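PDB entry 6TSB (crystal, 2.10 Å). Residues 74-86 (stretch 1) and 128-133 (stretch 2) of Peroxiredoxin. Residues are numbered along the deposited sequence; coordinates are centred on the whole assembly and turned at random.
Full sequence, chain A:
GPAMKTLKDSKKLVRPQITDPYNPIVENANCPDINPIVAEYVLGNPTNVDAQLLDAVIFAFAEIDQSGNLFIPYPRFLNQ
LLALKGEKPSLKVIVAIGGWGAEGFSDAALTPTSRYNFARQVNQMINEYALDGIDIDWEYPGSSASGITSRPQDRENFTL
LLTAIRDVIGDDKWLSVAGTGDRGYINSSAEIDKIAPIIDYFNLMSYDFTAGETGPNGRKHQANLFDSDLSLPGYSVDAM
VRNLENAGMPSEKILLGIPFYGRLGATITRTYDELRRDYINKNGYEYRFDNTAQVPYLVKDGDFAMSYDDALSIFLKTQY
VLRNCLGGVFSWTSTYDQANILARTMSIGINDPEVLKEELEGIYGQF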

ATOM      1  N   TYR A  74      33.256 -18.903  14.453  1.00 55.51           N
ATOM      2  CA  TYR A  74      33.711 -18.217  13.211  1.00 52.59           C
ATOM      3  C   TYR A  74      34.431 -16.908  13.534  1.00 46.15           C
ATOM      4  O   TYR A  74      33.953 -15.835  13.188  1.00 47.80           O
ATOM      5  CB  TYR A  74      32.525 -17.891  12.301  1.00 57.29           C
ATOM      6  CG  TYR A  74      31.727 -19.071  11.819  1.00 57.54           C
ATOM      7  CD1 TYR A  74      32.064 -19.719  10.648  1.00 63.51           C
ATOM      8  CD2 TYR A  74      30.579 -19.479  12.484  1.00 66.95           C
ATOM      9  CE1 TYR A  74      31.311 -20.778  10.164  1.00 68.23           C
ATOM     10  CE2 TYR A  74      29.833 -20.557  12.030  1.00 76.48           C
ATOM     11  CZ  TYR A  74      30.208 -21.216  10.868  1.00 72.50           C
ATOM     12  OH  TYR A  74      29.487 -22.266  10.388  1.00 79.58           O
ATOM     13  N   PRO A  75      35.624 -16.944  14.171  1.00 49.56           N
ATOM     14  CA  PRO A  75      36.308 -15.715  14.595  1.00 47.38           C
ATOM     15  C   PRO A  75      36.604 -14.681  13.491  1.00 46.82           C
ATOM     16  O   PRO A  75      36.703 -13.507  13.810  1.00 53.65           O
ATOM     17  CB  PRO A  75      37.638 -16.199  15.206  1.00 50.84           C
ATOM     18  CG  PRO A  75      37.771 -17.664  14.807  1.00 49.87           C
ATOM     19  CD  PRO A  75      36.371 -18.165  14.517  1.00 44.54           C
ATOM     20  N   ARG A  76      36.743 -15.103  12.235  1.00 45.86           N
ATOM     21  CA  ARG A  76      37.177 -14.181  11.156  1.00 47.06           C
ATOM     22  C   ARG A  76      36.111 -13.100  10.947  1.00 46.69           C
ATOM     23  O   ARG A  76      36.485 -11.955  10.662  1.00 47.78           O
ATOM     24  CB  ARG A  76      37.476 -14.974   9.882  1.00 51.53           C
ATOM     25  CG  ARG A  76      36.258 -15.566   9.191  1.00 49.08           C
ATOM     26  CD  ARG A  76      36.725 -16.303   7.952  1.00 51.40           C
ATOM     27  NE  ARG A  76      35.651 -16.764   7.083  1.00 50.91           N
ATOM     28  CZ  ARG A  76      34.950 -17.877   7.281  1.00 47.13           C
ATOM     29  NH1 ARG A  76      35.201 -18.640   8.330  1.00 47.50           N
ATOM     30  NH2 ARG A  76      33.990 -18.211   6.436  1.00 45.75           N
ATOM     31  N   PHE A  77      34.834 -13.468  11.081  1.00 46.99           N
ATOM     32  CA  PHE A  77      33.657 -12.559  10.999  1.00 47.23           C
ATOM     33  C   PHE A  77      33.716 -11.502  12.105  1.00 44.77           C
ATOM     34  O   PHE A  77      33.391 -10.327  11.852  1.00 48.01           O
ATOM     35  CB  PHE A  77      32.360 -13.359  11.078  1.00 44.59           C
ATOM     36  CG  PHE A  77      32.095 -14.225   9.873  1.00 48.03           C
ATOM     37  CD1 PHE A  77      32.703 -13.968   8.648  1.00 50.14           C
ATOM     38  CD2 PHE A  77      31.209 -15.293   9.957  1.00 49.20           C
ATOM     39  CE1 PHE A  77      32.442 -14.771   7.547  1.00 46.93           C
ATOM     40  CE2 PHE A  77      30.975 -16.111   8.861  1.00 51.69           C
ATOM     41  CZ  PHE A  77      31.591 -15.848   7.662  1.00 49.97           C
ATOM     42  N   LEU A  78      34.160 -11.895  13.287  1.00 43.31           N
ATOM     43  CA  LEU A  78      34.191 -10.986  14.448  1.00 45.52           C
ATOM     44  C   LEU A  78      35.358 -10.014  14.237  1.00 45.58           C
ATOM     45  O   LEU A  78      35.201  -8.819  14.543  1.00 43.87           O
ATOM     46  CB  LEU A  78      34.347 -11.793  15.743  1.00 41.47           C
ATOM     47  CG  LEU A  78      34.622 -10.947  16.992  1.00 45.34           C
ATOM     48  CD1 LEU A  78      33.505  -9.941  17.229  1.00 45.32           C
ATOM     49  CD2 LEU A  78      34.796 -11.810  18.231  1.00 48.13           C
ATOM     50  N   ASN A  79      36.507 -10.507  13.780  1.00 44.76           N
ATOM     51  CA  ASN A  79      37.669  -9.626  13.508  1.00 45.20           C
ATOM     52  C   ASN A  79      37.280  -8.658  12.392  1.00 43.62           C
ATOM     53  O   ASN A  79      37.595  -7.460  12.522  1.00 49.18           O
ATOM     54  CB  ASN A  79      38.925 -10.422  13.166  1.00 52.79           C
ATOM     55  CG  ASN A  79      39.465 -11.172  14.362  1.00 53.47           C
ATOM     56  OD1 ASN A  79      39.846 -12.334  14.237  1.00 49.11           O
ATOM     57  ND2 ASN A  79      39.488 -10.519  15.514  1.00 47.71           N
ATOM     58  N   GLN A  80      36.613  -9.149  11.347  1.00 42.50           N
ATOM     59  CA  GLN A  80      36.164  -8.296  10.216  1.00 46.25           C
ATOM     60  C   GLN A  80      35.275  -7.186  10.776  1.00 47.78           C
ATOM     61  O   GLN A  80      35.548  -6.007  10.529  1.00 55.33           O
ATOM     62  CB  GLN A  80      35.421  -9.123   9.171  1.00 44.26           C
ATOM     63  CG  GLN A  80      35.151  -8.351   7.887  1.00 42.45           C
ATOM     64  CD  GLN A  80      34.446  -9.187   6.857  1.00 38.22           C
ATOM     65  OE1 GLN A  80      34.555 -10.408   6.868  1.00 35.80           O
ATOM     66  NE2 GLN A  80      33.718  -8.538   5.963  1.00 37.87           N
ATOM     67  N   LEU A  81      34.315  -7.566  11.607  1.00 47.64           N
ATOM     68  CA  LEU A  81      33.318  -6.636  12.201  1.00 45.08           C
ATOM     69  C   LEU A  81      34.026  -5.634  13.121  1.00 44.08           C
ATOM     70  O   LEU A  81      33.642  -4.455  13.099  1.00 50.80           O
ATOM     71  CB  LEU A  81      32.254  -7.480  12.904  1.00 44.91           C
ATOM     72  CG  LEU A  81      31.133  -6.710  13.587  1.00 47.31           C
ATOM     73  CD1 LEU A  81      30.237  -6.018  12.563  1.00 47.95           C
ATOM     74  CD2 LEU A  81      30.326  -7.669  14.448  1.00 48.60           C
ATOM     75  N   LEU A  82      35.073  -6.052  13.834  1.00 40.42           N
ATOM     76  CA  LEU A  82      35.846  -5.195  14.764  1.00 45.18           C
ATOM     77  C   LEU A  82      36.573  -4.125  13.965  1.00 51.04           C
ATOM     78  O   LEU A  82      36.816  -3.051  14.537  1.00 49.86           O
ATOM     79  CB  LEU A  82      36.858  -6.027  15.564  1.00 46.59           C
ATOM     80  CG  LEU A  82      36.287  -6.685  16.820  1.00 47.80           C
ATOM     81  CD1 LEU A  82      37.237  -7.722  17.379  1.00 48.66           C
ATOM     82  CD2 LEU A  82      35.978  -5.638  17.869  1.00 46.56           C
ATOM     83  N   ALA A  83      36.943  -4.437  12.725  1.00 47.70           N
ATOM     84  CA  ALA A  83      37.728  -3.531  11.861  1.00 55.30           C
ATOM     85  C   ALA A  83      36.887  -2.304  11.462  1.00 51.52           C
ATOM     86  O   ALA A  83      37.493  -1.268  11.170  1.00 56.04           O
ATOM     87  CB  ALA A  83      38.226  -4.296  10.665  1.00 50.91           C
ATOM     88  N   LEU A  84      35.551  -2.393  11.475  1.00 49.74           N
ATOM     89  CA  LEU A  84      34.652  -1.230  11.209  1.00 49.20           C
ATOM     90  C   LEU A  84      34.953  -0.069  12.158  1.00 46.89           C
ATOM     91  O   LEU A  84      34.546   1.033  11.831  1.00 49.19           O
ATOM     92  CB  LEU A  84      33.184  -1.632  11.353  1.00 46.37           C
ATOM     93  CG  LEU A  84      32.686  -2.600  10.298  1.00 45.55           C
ATOM     94  CD1 LEU A  84      31.200  -2.877  10.482  1.00 45.22           C
ATOM     95  CD2 LEU A  84      32.984  -2.056   8.905  1.00 47.48           C
ATOM     96  N   LYS A  85      35.651  -0.301  13.271  1.00 49.56           N
ATOM     97  CA  LYS A  85      36.006   0.758  14.244  1.00 53.30           C
ATOM     98  C   LYS A  85      37.139   1.623  13.679  1.00 60.01           C
ATOM     99  O   LYS A  85      37.394   2.704  14.258  1.00 61.73           O
ATOM    100  CB  LYS A  85      36.359   0.152  15.606  1.00 56.00           C
ATOM    101  CG  LYS A  85      35.196  -0.526  16.330  1.00 57.71           C
ATOM    102  CD  LYS A  85      35.539  -0.967  17.743  1.00 60.34           C
ATOM    103  CE  LYS A  85      35.362   0.131  18.772  1.00 58.86           C
ATOM    104  NZ  LYS A  85      36.140  -0.138  20.005  1.00 62.02           N
ATOM    105  N   GLY A  86      37.802   1.182  12.604  1.00 59.73           N
ATOM    106  CA  GLY A  86      38.776   2.027  11.889  1.00 59.93           C
ATOM    107  C   GLY A  86      38.151   3.359  11.514  1.00 54.13           C
ATOM    108  O   GLY A  86      38.547   4.360  12.086  1.00 55.46           O
TER
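Stretch 2, residues 128-133: EYALDG

How does stretch 2 run along stretch 1? Most of the first stretch is helix, and its last residues keep helical phi/psi, with a type I turn from Ala83 to Gly86. The second has no regular helix or strand across its length: Ala130, at positive phi (46°), breaks out of a preceding helix in a Schellman motif, and Leu131 is extended (phi/psi -71/157). The chain crosses the helix obliquely while advancing toward its C-terminal end: CA of Tyr129 lies 7.8 Å from CA of Asn79, and CA of Leu131 8.1 Å from CA of Leu82. Together they bury 354 Å².

What does Tyr129 rest on? It has the largest covered area, 97 Å², and its CA-to-CB bond points toward the helix. Leu78 CD2 sits over one face of the ring, 3.7 Å from its centroid and 16° off the normal, a CH-pi contact. Near the ring plane, at the edge, Asn79 ND2 comes within 3.5 Å of Tyr129 CE1 and Leu82 CD1 within 3.8 Å of Tyr129 CD1. Beyond the ring, Tyr129 OH lies 3.7 Å from Pro75 CB.

Why does Leu82 bury so much, at 53 Å²? Its side chain reaches both Tyr129 and Leu131: the closest approaches are Leu82 CD1 to Tyr129 O, 3.3 Å, and Leu82 CD2 to Leu131 CD2, 4.2 Å. The same Leu131 CD2 is 4.3 Å from Leu78 CD1, so an apolar patch continues past the ring.

What holds the far end? The CA-to-CB bond of Lys85 points toward stretch 2, and its NZ forms a salt bridge with Asp132, but the hydrogen bonds from Lys85 NZ to Asp132 OD2 (3.4 Å) and OD1 (3.5 Å) are both weak. A water makes a second, separate link, accepting from Lys85 NZ at 2.9 Å and donating to Ala130 O at 2.6 Å, bridging a direct NZ-to-O gap of 4.4 Å.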

ATOM      1  N   GLU A 128      40.639  -9.798  25.097  1.00 52.18           N
ATOM      2  CA  GLU A 128      41.338 -10.485  23.980  1.00 55.10           C
ATOM      3  C   GLU A 128      40.973  -9.823  22.643  1.00 57.05           C
ATOM      4  O   GLU A 128      41.887  -9.638  21.829  1.00 55.53           O
ATOM      5  CB  GLU A 128      40.980 -11.974  23.990  1.00 60.96           C
ATOM      6  CG  GLU A 128      41.482 -12.752  22.786  1.00 67.55           C
ATOM      7  CD  GLU A 128      41.331 -14.265  22.907  1.00 81.86           C
ATOM      8  OE1 GLU A 128      41.443 -14.796  24.054  1.00 85.83           O
ATOM      9  OE2 GLU A 128      41.116 -14.922  21.850  1.00 73.89           O
ATOM     10  N   TYR A 129      39.693  -9.486  22.430  1.00 52.95           N
ATOM     11  CA  TYR A 129      39.167  -8.896  21.176  1.00 47.10           C
ATOM     12  C   TYR A 129      38.959  -7.380  21.269  1.00 44.47           C
ATOM     13  O   TYR A 129      38.463  -6.801  20.300  1.00 49.52           O
ATOM     14  CB  TYR A 129      37.870  -9.594  20.799  1.00 44.50           C
ATOM     15  CG  TYR A 129      38.062 -10.957  20.204  1.00 47.03           C
ATOM     16  CD1 TYR A 129      38.277 -11.116  18.849  1.00 49.24           C
ATOM     17  CD2 TYR A 129      37.994 -12.094  20.982  1.00 51.98           C
ATOM     18  CE1 TYR A 129      38.445 -12.369  18.284  1.00 52.83           C
ATOM     19  CE2 TYR A 129      38.139 -13.357  20.426  1.00 54.70           C
ATOM     20  CZ  TYR A 129      38.373 -13.500  19.071  1.00 53.20           C
ATOM     21  OH  TYR A 129      38.497 -14.744  18.516  1.00 53.10           O
ATOM     22  N   ALA A 130      39.352  -6.749  22.372  1.00 47.07           N
ATOM     23  CA  ALA A 130      39.025  -5.338  22.694  1.00 53.61           C
ATOM     24  C   ALA A 130      37.533  -5.078  22.420  1.00 51.97           C
ATOM     25  O   ALA A 130      37.219  -4.064  21.759  1.00 44.20           O
ATOM     26  CB  ALA A 130      39.903  -4.405  21.889  1.00 52.17           C
ATOM     27  N   LEU A 131      36.642  -5.939  22.922  1.00 46.31           N
ATOM     28  CA  LEU A 131      35.180  -5.739  22.771  1.00 48.29           C
ATOM     29  C   LEU A 131      34.734  -4.573  23.650  1.00 41.90           C
ATOM     30  O   LEU A 131      35.417  -4.263  24.647  1.00 44.67           O
ATOM     31  CB  LEU A 131      34.420  -6.997  23.171  1.00 48.50           C
ATOM     32  CG  LEU A 131      34.761  -8.275  22.413  1.00 44.40           C
ATOM     33  CD1 LEU A 131      33.844  -9.380  22.923  1.00 47.26           C
ATOM     34  CD2 LEU A 131      34.590  -8.089  20.919  1.00 39.79           C
ATOM     35  N   ASP A 132      33.610  -3.976  23.292  1.00 44.25           N
ATOM     36  CA  ASP A 132      32.947  -2.902  24.077  1.00 47.43           C
ATOM     37  C   ASP A 132      32.026  -3.545  25.134  1.00 47.94           C
ATOM     38  O   ASP A 132      31.679  -2.883  26.130  1.00 41.08           O
ATOM     39  CB  ASP A 132      32.227  -1.980  23.104  1.00 47.83           C
ATOM     40  CG  ASP A 132      33.181  -1.239  22.183  1.00 51.08           C
ATOM     41  OD1 ASP A 132      33.931  -0.378  22.708  1.00 48.43           O
ATOM     42  OD2 ASP A 132      33.157  -1.523  20.951  1.00 46.16           O
ATOM     43  N   GLY A 133      31.640  -4.802  24.909  1.00 42.43           N
ATOM     44  CA  GLY A 133      31.092  -5.643  25.976  1.00 42.72           C
ATOM     45  C   GLY A 133      30.383  -6.855  25.432  1.00 41.07           C
ATOM     46  O   GLY A 133      30.769  -7.352  24.378  1.00 38.12           O
TER
HETATM   47  O   HOH W   1      37.870  -2.480  19.837  1.00 45.13           O